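Local coordinates for putative adenosine kinase (Schistosoma mansoni, PDB 3VAS), which probably catalyses transfer of a phosphate group from ATP to adenosine, giving AMP, as a ribokinase-family adenosine kinase, at residues M30-L35 with G157-L162; G81-N86 with A185-N190; F212-P217 with N235-N240. One frame throughout, in Å; residues are numbered along the deposited sequence.

All three contacts are buried; they differ in what surrounds them. Contacts 1 and 2 both border the bound adenosine and touch each other: L34 O of contact 1 probably accepts a hydrogen bond from G81 N of contact 2. Contact 1 is mostly apolar with one bridging water, whereas contact 2 adds a direct side-chain-to-backbone hydrogen bond. Contact 3 lies further from the nucleoside and is dominated by parallel-strand backbone bonds. It follows contact 2 in sequence, helix 189-205 leading to strand 209-213, and meets it where G186 N probably donates to N213 O. It has no direct touch with contact 1, their centres being about 19 Å apart.

Contact 1 of 3, residues M30-L35 with G157-L162; sequences MGNPLL and GAACDL. With ADN (adenosine), chain C.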
ATOM      1  N   MET A  30       6.475  -7.375   1.589  1.00 23.86           N
ATOM      2  CA  MET A  30       7.688  -6.874   0.942  1.00 24.02           C
ATOM      3  C   MET A  30       7.319  -5.633   0.146  1.00 22.21           C
ATOM      4  O   MET A  30       6.237  -5.572  -0.429  1.00 22.38           O
ATOM      5  CB  MET A  30       8.351  -7.930   0.046  1.00 26.96           C
ATOM      6  CG  MET A  30       7.527  -8.381  -1.160  1.00 31.40           C
ATOM      7  SD  MET A  30       8.494  -9.292  -2.399  1.00 46.96           S
ATOM      8  CE  MET A  30       9.194  -7.971  -3.361  1.00 31.29           C
ATOM      9  N   GLY A  31       8.195  -4.634   0.127  1.00 23.35           N
ATOM     10  CA  GLY A  31       7.878  -3.408  -0.587  1.00 24.21           C
ATOM     11  C   GLY A  31       8.992  -2.391  -0.733  1.00 25.50           C
ATOM     12  O   GLY A  31      10.181  -2.713  -0.627  1.00 24.17           O
ATOM     13  N   ASN A  32       8.593  -1.149  -0.991  1.00 20.31           N
ATOM     14  CA  ASN A  32       9.537  -0.053  -1.144  1.00 18.80           C
ATOM     15  C   ASN A  32       9.543   0.829   0.105  1.00 18.56           C
ATOM     16  O   ASN A  32       8.607   1.592   0.340  1.00 18.63           O
ATOM     17  CB  ASN A  32       9.177   0.778  -2.382  1.00 17.45           C
ATOM     18  CG  ASN A  32       8.879  -0.088  -3.601  1.00 19.22           C
ATOM     19  OD1 ASN A  32       9.483  -1.145  -3.786  1.00 20.48           O
ATOM     20  ND2 ASN A  32       7.943   0.357  -4.433  1.00 16.73           N
ATOM     21  N   PRO A  33      10.591   0.714   0.930  1.00 19.99           N
ATOM     22  CA  PRO A  33      10.616   1.571   2.120  1.00 19.11           C
ATOM     23  C   PRO A  33      11.113   2.953   1.739  1.00 20.06           C
ATOM     24  O   PRO A  33      12.218   3.091   1.206  1.00 20.08           O
ATOM     25  CB  PRO A  33      11.594   0.852   3.055  1.00 17.47           C
ATOM     26  CG  PRO A  33      12.479   0.067   2.155  1.00 18.84           C
ATOM     27  CD  PRO A  33      11.721  -0.231   0.886  1.00 19.57           C
ATOM     28  N   LEU A  34      10.289   3.965   1.983  1.00 19.46           N
ATOM     29  CA  LEU A  34      10.578   5.308   1.493  1.00 20.80           C
ATOM     30  C   LEU A  34      10.439   6.349   2.592  1.00 22.88           C
ATOM     31  O   LEU A  34       9.673   6.178   3.541  1.00 21.56           O
ATOM     32  CB  LEU A  34       9.634   5.662   0.339  1.00 21.73           C
ATOM     33  CG  LEU A  34       9.561   4.704  -0.854  1.00 21.36           C
ATOM     34  CD1 LEU A  34       8.361   5.040  -1.737  1.00 20.40           C
ATOM     35  CD2 LEU A  34      10.857   4.747  -1.664  1.00 18.19           C
ATOM     36  N   LEU A  35      11.184   7.440   2.459  1.00 23.39           N
ATOM     37  CA  LEU A  35      11.015   8.563   3.364  1.00 21.34           C
ATOM     38  C   LEU A  35      10.039   9.559   2.747  1.00 21.84           C
ATOM     39  O   LEU A  35      10.247  10.026   1.624  1.00 23.24           O
ATOM     40  CB  LEU A  35      12.357   9.237   3.640  1.00 19.66           C
ATOM     41  CG  LEU A  35      12.308  10.397   4.635  1.00 23.33           C
ATOM     42  CD1 LEU A  35      12.140   9.874   6.053  1.00 25.28           C
ATOM     43  CD2 LEU A  35      13.545  11.266   4.518  1.00 22.77           C
ATOM     44  N   GLY A 157      14.866   5.281  -5.706  1.00 23.12           N
ATOM     45  CA  GLY A 157      16.225   5.146  -5.201  1.00 23.12           C
ATOM     46  C   GLY A 157      16.613   3.722  -4.844  1.00 25.19           C
ATOM     47  O   GLY A 157      16.482   2.807  -5.661  1.00 20.50           O
ATOM     48  N   ALA A 158      17.059   3.532  -3.605  1.00 20.94           N
ATOM     49  CA  ALA A 158      17.542   2.232  -3.143  1.00 27.03           C
ATOM     50  C   ALA A 158      16.517   1.102  -3.272  1.00 28.91           C
ATOM     51  O   ALA A 158      16.894  -0.056  -3.468  1.00 20.86           O
ATOM     52  CB  ALA A 158      18.033   2.336  -1.709  1.00 25.58           C
ATOM     53  N   ALA A 159      15.231   1.441  -3.171  1.00 19.38           N
ATOM     54  CA  ALA A 159      14.150   0.459  -3.250  1.00 20.58           C
ATOM     55  C   ALA A 159      14.150  -0.375  -4.536  1.00 22.43           C
ATOM     56  O   ALA A 159      13.649  -1.500  -4.544  1.00 22.42           O
ATOM     57  CB  ALA A 159      12.795   1.140  -3.058  1.00 22.63           C
ATOM     58  N   CYS A 160      14.710   0.174  -5.614  1.00 22.08           N
ATOM     59  CA  CYS A 160      14.811  -0.541  -6.888  1.00 22.69           C
ATOM     60  C   CYS A 160      15.729  -1.751  -6.817  1.00 25.85           C
ATOM     61  O   CYS A 160      15.538  -2.725  -7.549  1.00 23.94           O
ATOM     62  CB  CYS A 160      15.316   0.387  -7.995  1.00 22.33           C
ATOM     63  SG  CYS A 160      14.153   1.673  -8.465  1.00 35.05           S
ATOM     64  N   ASP A 161      16.728  -1.684  -5.942  1.00 26.31           N
ATOM     65  CA  ASP A 161      17.745  -2.728  -5.855  1.00 28.57           C
ATOM     66  C   ASP A 161      17.270  -3.992  -5.142  1.00 27.02           C
ATOM     67  O   ASP A 161      18.027  -4.956  -5.022  1.00 27.54           O
ATOM     68  CB  ASP A 161      19.018  -2.192  -5.192  1.00 32.00           C
ATOM     69  CG  ASP A 161      19.953  -1.520  -6.184  1.00 38.81           C
ATOM     70  OD1 ASP A 161      19.485  -1.098  -7.264  1.00 41.69           O
ATOM     71  OD2 ASP A 161      21.161  -1.413  -5.883  1.00 42.29           O
ATOM     72  N   LEU A 162      16.026  -3.990  -4.670  1.00 23.65           N
ATOM     73  CA  LEU A 162      15.462  -5.179  -4.036  1.00 24.17           C
ATOM     74  C   LEU A 162      15.469  -6.334  -5.031  1.00 28.05           C
ATOM     75  O   LEU A 162      14.912  -6.224  -6.126  1.00 25.68           O
ATOM     76  CB  LEU A 162      14.044  -4.909  -3.543  1.00 21.19           C
ATOM     77  CG  LEU A 162      13.287  -6.102  -2.957  1.00 22.71           C
ATOM     78  CD1 LEU A 162      13.924  -6.574  -1.648  1.00 22.09           C
ATOM     79  CD2 LEU A 162      11.831  -5.731  -2.759  1.00 19.12           C
TER
HETATM   80  O5' ADN C 401      -0.344   5.899   0.403  1.00 27.17           O
HETATM   81  C5' ADN C 401       0.561   6.958   0.712  1.00 25.47           C
HETATM   82  C4' ADN C 401       1.982   6.458   0.793  1.00 23.30           C
HETATM   83  O4' ADN C 401       2.395   5.962  -0.490  1.00 17.99           O
HETATM   84  C3' ADN C 401       3.044   7.488   1.197  1.00 22.74           C
HETATM   85  O3' ADN C 401       3.486   7.222   2.530  1.00 20.24           O
HETATM   86  C2' ADN C 401       4.210   7.239   0.214  1.00 23.49           C
HETATM   87  O2' ADN C 401       5.473   7.088   0.826  1.00 25.17           O
HETATM   88  C1' ADN C 401       3.791   5.957  -0.507  1.00 21.13           C
HETATM   89  N9  ADN C 401       4.264   5.854  -1.888  1.00 17.71           N
HETATM   90  C8  ADN C 401       4.234   6.798  -2.810  1.00 18.02           C
HETATM   91  N7  ADN C 401       4.847   6.243  -4.028  1.00 19.53           N
HETATM   92  C5  ADN C 401       5.245   4.901  -3.751  1.00 15.85           C
HETATM   93  C6  ADN C 401       5.867   3.932  -4.533  1.00 14.75           C
HETATM   94  N6  ADN C 401       6.223   4.228  -5.894  1.00 15.22           N
HETATM   95  N1  ADN C 401       6.147   2.685  -3.989  1.00 15.86           N
HETATM   96  C2  ADN C 401       5.810   2.398  -2.691  1.00 16.76           C
HETATM   97  N3  ADN C 401       5.194   3.351  -1.921  1.00 17.32           N
HETATM   98  C4  ADN C 401       4.919   4.624  -2.482  1.00 16.30           C
HETATM   99  O   HOH W   1      12.525  -2.227  -1.809  1.00 17.94           O
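N32 packs against A159 where strand 27-40 of the ribokinase-like fold is interrupted beside the adenosine pocket; the partner is the short 3-10 turn 158-161 that follows strand 150-157. The N32 side chain serves both protein packing and ligand recognition. Its CB sits between the two, 3.7 Å from A159 CB and 3.7 Å from adenosine C2. With CG beside the backbone N and anti to the carbonyl carbon (chi1 -46°), the amide is carried past the alanine methyl to the pyrimidine end of the base. CG then faces the N1-C2 edge of the base. At the tip the two amide atoms diverge. OD1 passes A159 CB at 4.1 Å and accepts a hydrogen bond from T191 OG1, while ND2 donates to adenosine N1 at 3.0 Å along a nearly straight path (166°). A weak bond from ND2 to F187 O adds to the grip, so both ends of the amide are held, which should fix the flip that points ND2 at N1. L34 contributes from the same strand: its CD1 methyl lies 3.5 Å from adenosine C4, and its CD2 turns to the A159 methyl. That methyl thus meets N32, L34 and the ring of P33 together. At the other end of the contact, M30 bends at its last torsion (chi3 -84°), bringing CE to 3.5 Å from L162 CD2; the two side chains run obliquely to one another, and C192 of helix 189-205 packs on both. No direct hydrogen bond joins residues 30-35 to 157-162. A single water does so instead, donating to G31 O at 2.7 Å and to A159 O at 3.0 Å.

Contact 2 of 3, residues G81-N86 with A185-N190; sequences GGATLN and AGFVIN. With ADN (adenosine), chain C.
T84 and A185 meet through a hydrogen bond from backbone to side chain: A185 N donates to T84 OG1 at 3.1 Å with an angle of 160°. OG1 reaches it because it lies beside its own backbone N, anti to the carbonyl carbon (chi1 -58°), where it also comes within 3.3 Å of A185 CB. The tight apolar part is alongside: A83 CB abuts the edge of the F187 ring, near its plane, 3.5 Å from CD1. One face of that ring is covered by the adenine, whose C6 stands 3.4 Å above the ring plane, displaced toward the rim. Packing is looser elsewhere, with V188 CG2 4.0 Å from T84 OG1 and A83 CB 4.2 Å from A185 CB; further along, N190 is partly exposed. The start of helix 83-95 faces the nucleoside: A83 N donates to adenosine N3, G82 N at the N-cap position to O2', and N86 ND2 to O3', with D320 taking a second bond from that amide. Such a glycine pair leading into a helix, with the N-cap amide on the ribose and the first helical amide on the base, is consistent with the nucleoside site of ribokinase-family kinases.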
ATOM      1  N   GLY A  81       7.709   6.297   5.223  1.00 18.49           N
ATOM      2  CA  GLY A  81       6.612   6.010   4.314  1.00 17.74           C
ATOM      3  C   GLY A  81       6.772   4.674   3.611  1.00 23.60           C
ATOM      4  O   GLY A  81       7.422   3.763   4.127  1.00 23.10           O
ATOM      5  N   GLY A  82       6.182   4.557   2.425  1.00 25.68           N
ATOM      6  CA  GLY A  82       6.144   3.290   1.714  1.00 13.73           C
ATOM      7  C   GLY A  82       4.815   2.588   1.947  1.00 14.97           C
ATOM      8  O   GLY A  82       4.474   2.245   3.086  1.00 20.33           O
ATOM      9  N   ALA A  83       4.068   2.372   0.868  1.00 19.66           N
ATOM     10  CA  ALA A  83       2.698   1.879   0.959  1.00 19.77           C
ATOM     11  C   ALA A  83       2.578   0.537   1.684  1.00 16.79           C
ATOM     12  O   ALA A  83       1.774   0.398   2.603  1.00 18.70           O
ATOM     13  CB  ALA A  83       2.065   1.799  -0.429  1.00 12.91           C
ATOM     14  N   THR A  84       3.379  -0.439   1.270  1.00 15.67           N
ATOM     15  CA  THR A  84       3.328  -1.765   1.872  1.00 17.25           C
ATOM     16  C   THR A  84       3.763  -1.704   3.332  1.00 19.59           C
ATOM     17  O   THR A  84       3.146  -2.323   4.198  1.00 20.09           O
ATOM     18  CB  THR A  84       4.220  -2.776   1.121  1.00 18.83           C
ATOM     19  OG1 THR A  84       3.809  -2.866  -0.250  1.00 17.82           O
ATOM     20  CG2 THR A  84       4.133  -4.161   1.770  1.00 15.83           C
ATOM     21  N   LEU A  85       4.822  -0.945   3.593  1.00 18.66           N
ATOM     22  CA  LEU A  85       5.349  -0.815   4.941  1.00 17.75           C
ATOM     23  C   LEU A  85       4.334  -0.149   5.877  1.00 17.48           C
ATOM     24  O   LEU A  85       4.160  -0.593   7.011  1.00 17.16           O
ATOM     25  CB  LEU A  85       6.695  -0.072   4.944  1.00 15.82           C
ATOM     26  CG  LEU A  85       7.313   0.182   6.323  1.00 17.50           C
ATOM     27  CD1 LEU A  85       7.459  -1.121   7.120  1.00 16.25           C
ATOM     28  CD2 LEU A  85       8.661   0.904   6.215  1.00 15.26           C
ATOM     29  N   ASN A  86       3.664   0.900   5.394  1.00 16.30           N
ATOM     30  CA  ASN A  86       2.604   1.556   6.159  1.00 17.64           C
ATOM     31  C   ASN A  86       1.547   0.548   6.627  1.00 21.39           C
ATOM     32  O   ASN A  86       1.196   0.494   7.808  1.00 20.49           O
ATOM     33  CB  ASN A  86       1.912   2.650   5.333  1.00 16.58           C
ATOM     34  CG  ASN A  86       2.761   3.904   5.156  1.00 19.86           C
ATOM     35  OD1 ASN A  86       3.775   4.098   5.829  1.00 22.23           O
ATOM     36  ND2 ASN A  86       2.321   4.781   4.256  1.00 15.83           N
ATOM     37  N   ALA A 185       1.751  -4.302  -2.076  1.00 19.09           N
ATOM     38  CA  ALA A 185       1.143  -3.258  -2.897  1.00 20.91           C
ATOM     39  C   ALA A 185       1.596  -3.363  -4.351  1.00 20.16           C
ATOM     40  O   ALA A 185       2.680  -3.881  -4.640  1.00 18.23           O
ATOM     41  CB  ALA A 185       1.476  -1.876  -2.341  1.00 20.60           C
ATOM     42  N   GLY A 186       0.760  -2.864  -5.257  1.00 19.70           N
ATOM     43  CA  GLY A 186       1.079  -2.856  -6.672  1.00 19.66           C
ATOM     44  C   GLY A 186       2.362  -2.107  -6.979  1.00 18.83           C
ATOM     45  O   GLY A 186       3.027  -2.395  -7.970  1.00 18.25           O
ATOM     46  N   PHE A 187       2.703  -1.147  -6.120  1.00 17.68           N
ATOM     47  CA  PHE A 187       3.911  -0.338  -6.269  1.00 19.08           C
ATOM     48  C   PHE A 187       5.185  -1.162  -6.447  1.00 19.42           C
ATOM     49  O   PHE A 187       6.162  -0.685  -7.023  1.00 21.68           O
ATOM     50  CB  PHE A 187       4.088   0.569  -5.053  1.00 19.13           C
ATOM     51  CG  PHE A 187       3.160   1.755  -5.026  1.00 22.06           C
ATOM     52  CD1 PHE A 187       2.448   2.065  -3.877  1.00 19.32           C
ATOM     53  CD2 PHE A 187       3.022   2.576  -6.134  1.00 23.80           C
ATOM     54  CE1 PHE A 187       1.601   3.158  -3.840  1.00 19.09           C
ATOM     55  CE2 PHE A 187       2.177   3.670  -6.101  1.00 22.86           C
ATOM     56  CZ  PHE A 187       1.468   3.960  -4.952  1.00 22.20           C
ATOM     57  N   VAL A 188       5.174  -2.391  -5.942  1.00 17.37           N
ATOM     58  CA  VAL A 188       6.362  -3.244  -5.971  1.00 17.34           C
ATOM     59  C   VAL A 188       6.614  -3.833  -7.365  1.00 19.10           C
ATOM     60  O   VAL A 188       7.697  -4.343  -7.653  1.00 18.83           O
ATOM     61  CB  VAL A 188       6.269  -4.343  -4.893  1.00 18.82           C
ATOM     62  CG1 VAL A 188       7.584  -5.103  -4.764  1.00 18.02           C
ATOM     63  CG2 VAL A 188       5.906  -3.710  -3.560  1.00 17.35           C
ATOM     64  N   ILE A 189       5.612  -3.738  -8.235  1.00 20.77           N
ATOM     65  CA  ILE A 189       5.772  -4.126  -9.631  1.00 18.60           C
ATOM     66  C   ILE A 189       6.969  -3.407 -10.259  1.00 22.25           C
ATOM     67  O   ILE A 189       7.715  -4.006 -11.037  1.00 25.57           O
ATOM     68  CB  ILE A 189       4.484  -3.848 -10.444  1.00 20.83           C
ATOM     69  CG1 ILE A 189       3.393  -4.853 -10.058  1.00 21.43           C
ATOM     70  CG2 ILE A 189       4.754  -3.917 -11.940  1.00 24.67           C
ATOM     71  CD1 ILE A 189       2.003  -4.485 -10.541  1.00 16.72           C
ATOM     72  N   ASN A 190       7.170  -2.141  -9.888  1.00 18.73           N
ATOM     73  CA  ASN A 190       8.255  -1.330 -10.444  1.00 19.15           C
ATOM     74  C   ASN A 190       9.646  -1.674  -9.904  1.00 24.98           C
ATOM     75  O   ASN A 190      10.660  -1.356 -10.533  1.00 29.58           O
ATOM     76  CB  ASN A 190       8.002   0.163 -10.207  1.00 16.86           C
ATOM     77  CG  ASN A 190       6.734   0.667 -10.881  1.00 20.89           C
ATOM     78  OD1 ASN A 190       5.958   1.407 -10.279  1.00 21.39           O
ATOM     79  ND2 ASN A 190       6.523   0.271 -12.135  1.00 20.25           N
TER
HETATM   80  O5' ADN C 401      -0.344   5.899   0.403  1.00 27.17           O
HETATM   81  C5' ADN C 401       0.561   6.958   0.712  1.00 25.47           C
HETATM   82  C4' ADN C 401       1.982   6.458   0.793  1.00 23.30           C
HETATM   83  O4' ADN C 401       2.395   5.962  -0.490  1.00 17.99           O
HETATM   84  C3' ADN C 401       3.044   7.488   1.197  1.00 22.74           C
HETATM   85  O3' ADN C 401       3.486   7.222   2.530  1.00 20.24           O
HETATM   86  C2' ADN C 401       4.210   7.239   0.214  1.00 23.49           C
HETATM   87  O2' ADN C 401       5.473   7.088   0.826  1.00 25.17           O
HETATM   88  C1' ADN C 401       3.791   5.957  -0.507  1.00 21.13           C
HETATM   89  N9  ADN C 401       4.264   5.854  -1.888  1.00 17.71           N
HETATM   90  C8  ADN C 401       4.234   6.798  -2.810  1.00 18.02           C
HETATM   91  N7  ADN C 401       4.847   6.243  -4.028  1.00 19.53           N
HETATM   92  C5  ADN C 401       5.245   4.901  -3.751  1.00 15.85           C
HETATM   93  C6  ADN C 401       5.867   3.932  -4.533  1.00 14.75           C
HETATM   94  N6  ADN C 401       6.223   4.228  -5.894  1.00 15.22           N
HETATM   95  N1  ADN C 401       6.147   2.685  -3.989  1.00 15.86           N
HETATM   96  C2  ADN C 401       5.810   2.398  -2.691  1.00 16.76           C
HETATM   97  N3  ADN C 401       5.194   3.351  -1.921  1.00 17.32           N
HETATM   98  C4  ADN C 401       4.919   4.624  -2.482  1.00 16.30           C

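Contact 3 of 3, residues F212-P217 with N235-N240; sequences FNLSAP and NIVFGN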
ATOM      1  N   PHE A 212      -3.545  -7.920  -2.266  1.00 24.58           N
ATOM      2  CA  PHE A 212      -2.915  -7.096  -3.288  1.00 21.18           C
ATOM      3  C   PHE A 212      -3.619  -5.750  -3.402  1.00 21.87           C
ATOM      4  O   PHE A 212      -4.848  -5.681  -3.369  1.00 24.02           O
ATOM      5  CB  PHE A 212      -2.949  -7.840  -4.627  1.00 21.59           C
ATOM      6  CG  PHE A 212      -2.305  -7.094  -5.767  1.00 18.69           C
ATOM      7  CD1 PHE A 212      -0.944  -6.820  -5.757  1.00 19.22           C
ATOM      8  CD2 PHE A 212      -3.056  -6.691  -6.859  1.00 16.98           C
ATOM      9  CE1 PHE A 212      -0.348  -6.138  -6.807  1.00 23.38           C
ATOM     10  CE2 PHE A 212      -2.470  -6.006  -7.917  1.00 22.50           C
ATOM     11  CZ  PHE A 212      -1.113  -5.730  -7.891  1.00 23.56           C
ATOM     12  N   ASN A 213      -2.841  -4.680  -3.525  1.00 18.84           N
ATOM     13  CA  ASN A 213      -3.405  -3.341  -3.680  1.00 19.64           C
ATOM     14  C   ASN A 213      -3.107  -2.777  -5.075  1.00 22.46           C
ATOM     15  O   ASN A 213      -1.964  -2.823  -5.532  1.00 22.40           O
ATOM     16  CB  ASN A 213      -2.857  -2.407  -2.593  1.00 17.43           C
ATOM     17  CG  ASN A 213      -3.773  -1.214  -2.321  1.00 19.65           C
ATOM     18  OD1 ASN A 213      -4.094  -0.436  -3.224  1.00 19.35           O
ATOM     19  ND2 ASN A 213      -4.202  -1.073  -1.069  1.00 18.90           N
ATOM     20  N   LEU A 214      -4.129  -2.256  -5.749  1.00 20.86           N
ATOM     21  CA  LEU A 214      -3.934  -1.640  -7.067  1.00 20.44           C
ATOM     22  C   LEU A 214      -3.007  -0.417  -6.980  1.00 20.77           C
ATOM     23  O   LEU A 214      -2.322  -0.071  -7.946  1.00 22.24           O
ATOM     24  CB  LEU A 214      -5.277  -1.263  -7.714  1.00 19.44           C
ATOM     25  CG  LEU A 214      -6.287  -2.383  -8.009  1.00 20.84           C
ATOM     26  CD1 LEU A 214      -7.571  -1.833  -8.634  1.00 23.45           C
ATOM     27  CD2 LEU A 214      -5.673  -3.456  -8.905  1.00 19.80           C
ATOM     28  N   SER A 215      -3.013   0.237  -5.821  1.00 18.01           N
ATOM     29  CA  SER A 215      -2.017   1.253  -5.454  1.00 18.08           C
ATOM     30  C   SER A 215      -2.078   2.610  -6.176  1.00 18.06           C
ATOM     31  O   SER A 215      -2.052   3.651  -5.521  1.00 18.75           O
ATOM     32  CB  SER A 215      -0.598   0.678  -5.506  1.00 19.27           C
ATOM     33  OG  SER A 215      -0.464  -0.386  -4.581  1.00 25.25           O
ATOM     34  N   ALA A 216      -2.145   2.597  -7.507  1.00 18.80           N
ATOM     35  CA  ALA A 216      -2.137   3.831  -8.297  1.00 20.55           C
ATOM     36  C   ALA A 216      -2.593   3.581  -9.740  1.00 21.22           C
ATOM     37  O   ALA A 216      -2.324   2.518 -10.302  1.00 21.04           O
ATOM     38  CB  ALA A 216      -0.745   4.455  -8.291  1.00 22.15           C
ATOM     39  N   PRO A 217      -3.270   4.569 -10.346  1.00 20.24           N
ATOM     40  CA  PRO A 217      -3.765   4.420 -11.721  1.00 25.12           C
ATOM     41  C   PRO A 217      -2.681   4.070 -12.750  1.00 25.99           C
ATOM     42  O   PRO A 217      -2.957   3.271 -13.641  1.00 26.47           O
ATOM     43  CB  PRO A 217      -4.374   5.797 -12.024  1.00 21.18           C
ATOM     44  CG  PRO A 217      -4.759   6.327 -10.685  1.00 24.43           C
ATOM     45  CD  PRO A 217      -3.662   5.863  -9.761  1.00 19.74           C
ATOM     46  N   ASN A 235      -6.069 -13.411  -3.232  1.00 23.37           N
ATOM     47  CA  ASN A 235      -7.333 -13.779  -2.611  1.00 25.33           C
ATOM     48  C   ASN A 235      -8.162 -12.548  -2.281  1.00 24.96           C
ATOM     49  O   ASN A 235      -9.390 -12.608  -2.235  1.00 23.68           O
ATOM     50  CB  ASN A 235      -7.087 -14.595  -1.346  1.00 26.19           C
ATOM     51  CG  ASN A 235      -6.173 -15.771  -1.589  1.00 28.01           C
ATOM     52  OD1 ASN A 235      -4.950 -15.658  -1.462  1.00 24.02           O
ATOM     53  ND2 ASN A 235      -6.757 -16.906  -1.955  1.00 28.56           N
ATOM     54  N   ILE A 236      -7.477 -11.431  -2.044  1.00 19.89           N
ATOM     55  CA  ILE A 236      -8.138 -10.165  -1.739  1.00 20.80           C
ATOM     56  C   ILE A 236      -7.477  -9.030  -2.520  1.00 21.03           C
ATOM     57  O   ILE A 236      -6.251  -8.914  -2.536  1.00 18.57           O
ATOM     58  CB  ILE A 236      -8.071  -9.836  -0.227  1.00 20.64           C
ATOM     59  CG1 ILE A 236      -8.645 -10.987   0.607  1.00 22.33           C
ATOM     60  CG2 ILE A 236      -8.812  -8.538   0.082  1.00 19.66           C
ATOM     61  CD1 ILE A 236      -8.656 -10.711   2.099  1.00 24.25           C
ATOM     62  N   VAL A 237      -8.292  -8.203  -3.174  1.00 17.50           N
ATOM     63  CA  VAL A 237      -7.777  -7.062  -3.926  1.00 16.64           C
ATOM     64  C   VAL A 237      -8.391  -5.761  -3.422  1.00 20.05           C
ATOM     65  O   VAL A 237      -9.615  -5.638  -3.331  1.00 22.42           O
ATOM     66  CB  VAL A 237      -8.057  -7.197  -5.444  1.00 20.69           C
ATOM     67  CG1 VAL A 237      -7.518  -5.989  -6.199  1.00 16.07           C
ATOM     68  CG2 VAL A 237      -7.454  -8.483  -5.993  1.00 21.08           C
ATOM     69  N   PHE A 238      -7.531  -4.803  -3.084  1.00 17.41           N
ATOM     70  CA  PHE A 238      -7.959  -3.482  -2.646  1.00 16.59           C
ATOM     71  C   PHE A 238      -7.739  -2.476  -3.768  1.00 22.54           C
ATOM     72  O   PHE A 238      -6.752  -2.559  -4.505  1.00 25.76           O
ATOM     73  CB  PHE A 238      -7.141  -3.021  -1.435  1.00 15.77           C
ATOM     74  CG  PHE A 238      -7.343  -3.848  -0.194  1.00 17.50           C
ATOM     75  CD1 PHE A 238      -8.314  -3.501   0.733  1.00 18.16           C
ATOM     76  CD2 PHE A 238      -6.543  -4.951   0.061  1.00 17.36           C
ATOM     77  CE1 PHE A 238      -8.492  -4.245   1.884  1.00 20.43           C
ATOM     78  CE2 PHE A 238      -6.714  -5.705   1.220  1.00 17.40           C
ATOM     79  CZ  PHE A 238      -7.691  -5.350   2.131  1.00 20.09           C
ATOM     80  N   GLY A 239      -8.640  -1.507  -3.878  1.00 21.49           N
ATOM     81  CA  GLY A 239      -8.483  -0.438  -4.847  1.00 19.19           C
ATOM     82  C   GLY A 239      -9.269   0.782  -4.426  1.00 20.00           C
ATOM     83  O   GLY A 239     -10.088   0.708  -3.511  1.00 23.45           O
ATOM     84  N   ASN A 240      -9.013   1.911  -5.073  1.00 21.46           N
ATOM     85  CA  ASN A 240      -9.874   3.081  -4.905  1.00 22.17           C
ATOM     86  C   ASN A 240     -10.565   3.439  -6.222  1.00 21.60           C
ATOM     87  O   ASN A 240     -10.350   2.774  -7.233  1.00 24.73           O
ATOM     88  CB  ASN A 240      -9.115   4.276  -4.301  1.00 23.07           C
ATOM     89  CG  ASN A 240      -8.028   4.825  -5.220  1.00 25.77           C
ATOM     90  OD1 ASN A 240      -8.056   4.631  -6.433  1.00 25.06           O
ATOM     91  ND2 ASN A 240      -7.063   5.526  -4.634  1.00 28.11           N
TER
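F212 and N213 pair with V237 and F238 as neighbouring parallel strands, linked in the chain by helices 217-222 and 224-231. Backbone bonds carry the pairing: F212 N donates to I236 O at 2.9 Å, F238 N to F212 O at 2.8 Å, and L214 N to F238 O at 2.9 Å. The two acceptor carbonyls F212 O and F238 O also receive CA-H...O contacts, from V237 CA at 3.3 Å and from N213 CA at 3.5 Å.

Side-chain contacts differ between the two faces. On the side of F212 and V237, L214 CD2 reaches V237 CG1 at 4.1 Å, and helix 224-231 packs on F212 and L214 through V227. On the other, the N213 amide lies against the F238 side chain, ND2 being 3.5 Å from the CB methylene, and the two side chains cross at about a right angle, with amide and ring planes 17° apart.

Within its own segment, N213 OD1 accepts from S215 N at 2.9 Å, in the carbonyl plane on a lone pair, which makes an Asx turn. With CG anti to the backbone N (chi1 -157°), the amide offers OD1 to S215 N and ND2 to Y183 OH. The strand register therefore rests on main-chain bonds, while the N213 amide, bonded at both ends, marks where the chain turns off the strand.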